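Local structure of aspartokinase (Synechocystis, 3L76) at residues A210-P215 with L228-S233. The protein probably catalyses the ATP-dependent phosphorylation of aspartate to 4-phospho-L-aspartate, the first step toward lysine and threonine, and binds both of these amino acids in its ACT domains. Residues are numbered along the deposited sequence; the frame is centred on the assembly and turned at random.
Sequences AKVLHP and LVVRSS
The CA atoms of Val212 and Val230, 8.2 Å apart, are the nearest pair across the two segments, so the loop 210-215 and the strand 228-232 meet through side chains rather than main chain. The loop follows helix 199-204 and leads into helix 215-224, whose N-cap position is taken by His214; that helix then returns the chain to the strand. In the sheet of the amino acid kinase domain, the strand runs parallel to 170-175 on one flank and antiparallel to 240-243 on the other, and the loop packs over one face of it. Val230 meets the loop with both its methyls. Its CG1, anti to the backbone N (chi1 179°), lies 3.7 Å from CG2 of Val212, and the two side chains cross at about a right angle. Its CG2 faces the forked end of Leu213, 4.1 Å from both CD1 and CD2 of that leucine. From Leu213, CD1 also reaches toward the start of the strand, to CD1 of Leu228 at 4.3 Å. Leu228 continues this apolar layer onto Val160 of helix 154-166. The same helix supplies Asp156, which touches Leu213; in the conformer described, ND1 of His214 is hydrogen-bonded to OD2 of Asp156.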
loop_
_atom_site.group_PDB
_atom_site.type_symbol
_atom_site.label_atom_id
_atom_site.label_comp_id
_atom_site.label_asym_id
_atom_site.label_seq_id
_atom_site.Cartn_x
_atom_site.Cartn_y
_atom_site.Cartn_z
ATOM N N ALA A 210 -7.212 -27.569 4.394
ATOM C CA ALA A 210 -7.342 -26.450 5.326
ATOM C C ALA A 210 -6.467 -25.238 5.014
ATOM O O ALA A 210 -6.964 -24.154 4.693
ATOM C CB ALA A 210 -7.070 -26.920 6.742
ATOM N N LYS A 211 -5.160 -25.424 5.126
ATOM C CA LYS A 211 -4.239 -24.301 5.062
ATOM C C LYS A 211 -3.527 -24.250 3.706
ATOM O O LYS A 211 -2.476 -23.620 3.566
ATOM C CB LYS A 211 -3.226 -24.402 6.213
ATOM C CG LYS A 211 -3.840 -24.890 7.525
ATOM C CD LYS A 211 -2.805 -25.486 8.484
ATOM C CE LYS A 211 -3.493 -26.219 9.640
ATOM N NZ LYS A 211 -2.538 -26.816 10.620
ATOM N N VAL A 212 -4.102 -24.920 2.711
ATOM C CA VAL A 212 -3.480 -24.991 1.386
ATOM C C VAL A 212 -4.349 -24.390 0.274
ATOM O O VAL A 212 -3.825 -23.704 -0.604
ATOM C CB VAL A 212 -3.024 -26.426 1.022
ATOM C CG1 VAL A 212 -3.750 -27.450 1.869
ATOM C CG2 VAL A 212 -3.226 -26.701 -0.460
ATOM N N LEU A 213 -5.661 -24.639 0.302
ATOM C CA LEU A 213 -6.568 -23.902 -0.583
ATOM C C LEU A 213 -8.014 -23.686 -0.114
ATOM O O LEU A 213 -8.529 -24.397 0.735
ATOM C CB LEU A 213 -6.501 -24.390 -2.035
ATOM C CG LEU A 213 -7.361 -25.533 -2.549
ATOM C CD1 LEU A 213 -7.291 -25.547 -4.075
ATOM C CD2 LEU A 213 -6.875 -26.832 -1.973
ATOM N N HIS A 214 -8.628 -22.675 -0.722
ATOM C CA HIS A 214 -9.908 -22.174 -0.282
ATOM C C HIS A 214 -11.071 -22.801 -1.051
ATOM O O HIS A 214 -11.139 -22.758 -2.281
ATOM C CB HIS A 214 -9.926 -20.638 -0.326
ATOM C CG HIS A 214 -9.137 -20.001 0.779
ATOM N ND1 HIS A 214 -7.788 -19.729 0.674
ATOM C CD2 HIS A 214 -9.503 -19.605 2.022
ATOM C CE1 HIS A 214 -7.360 -19.186 1.800
ATOM N NE2 HIS A 214 -8.381 -19.096 2.633
ATOM N N PRO A 215 -11.989 -23.437 -0.301
ATOM C CA PRO A 215 -13.148 -24.120 -0.887
ATOM C C PRO A 215 -13.879 -23.313 -1.965
ATOM O O PRO A 215 -14.282 -23.904 -2.976
ATOM C CB PRO A 215 -14.052 -24.373 0.331
ATOM C CG PRO A 215 -13.081 -24.589 1.431
ATOM C CD PRO A 215 -11.928 -23.637 1.160
ATOM N N LEU A 228 -7.459 -27.729 -12.098
ATOM C CA LEU A 228 -6.679 -27.177 -11.002
ATOM C C LEU A 228 -5.557 -28.121 -10.605
ATOM O O LEU A 228 -5.663 -29.337 -10.781
ATOM C CB LEU A 228 -7.561 -26.953 -9.781
ATOM C CG LEU A 228 -8.105 -25.560 -9.525
ATOM C CD1 LEU A 228 -8.763 -25.550 -8.153
ATOM C CD2 LEU A 228 -6.981 -24.537 -9.602
ATOM N N VAL A 229 -4.493 -27.558 -10.038
ATOM C CA VAL A 229 -3.359 -28.347 -9.589
ATOM C C VAL A 229 -2.733 -27.750 -8.339
ATOM O O VAL A 229 -2.280 -26.605 -8.349
ATOM C CB VAL A 229 -2.256 -28.403 -10.655
ATOM C CG1 VAL A 229 -1.207 -29.406 -10.251
ATOM C CG2 VAL A 229 -2.831 -28.755 -12.011
ATOM N N VAL A 230 -2.704 -28.538 -7.269
ATOM C CA VAL A 230 -2.008 -28.164 -6.045
ATOM C C VAL A 230 -0.617 -28.768 -6.087
ATOM O O VAL A 230 -0.460 -29.984 -6.077
ATOM C CB VAL A 230 -2.766 -28.667 -4.805
ATOM C CG1 VAL A 230 -2.022 -28.289 -3.531
ATOM C CG2 VAL A 230 -4.162 -28.089 -4.801
ATOM N N ARG A 231 0.391 -27.908 -6.159
ATOM C CA ARG A 231 1.778 -28.353 -6.269
ATOM C C ARG A 231 2.630 -27.661 -5.220
ATOM O O ARG A 231 2.139 -26.823 -4.464
ATOM C CB ARG A 231 2.334 -28.057 -7.666
ATOM C CG ARG A 231 1.764 -28.936 -8.766
ATOM C CD ARG A 231 1.772 -28.225 -10.111
ATOM N NE ARG A 231 2.929 -28.549 -10.939
ATOM C CZ ARG A 231 2.858 -29.171 -12.111
ATOM N NH1 ARG A 231 1.679 -29.542 -12.599
ATOM N NH2 ARG A 231 3.968 -29.420 -12.797
ATOM N N SER A 232 3.909 -28.022 -5.173
ATOM C CA SER A 232 4.849 -27.390 -4.257
ATOM C C SER A 232 5.894 -26.609 -5.022
ATOM O O SER A 232 6.284 -27.004 -6.119
ATOM C CB SER A 232 5.553 -28.426 -3.399
ATOM O OG SER A 232 6.603 -27.807 -2.682
ATOM N N SER A 233 6.354 -25.511 -4.426
ATOM C CA SER A 233 7.346 -24.629 -5.042
ATOM C C SER A 233 8.768 -25.173 -4.925
ATOM O O SER A 233 9.598 -24.944 -5.799
ATOM C CB SER A 233 7.284 -23.240 -4.407
ATOM O OG SER A 233 5.947 -22.791 -4.291
#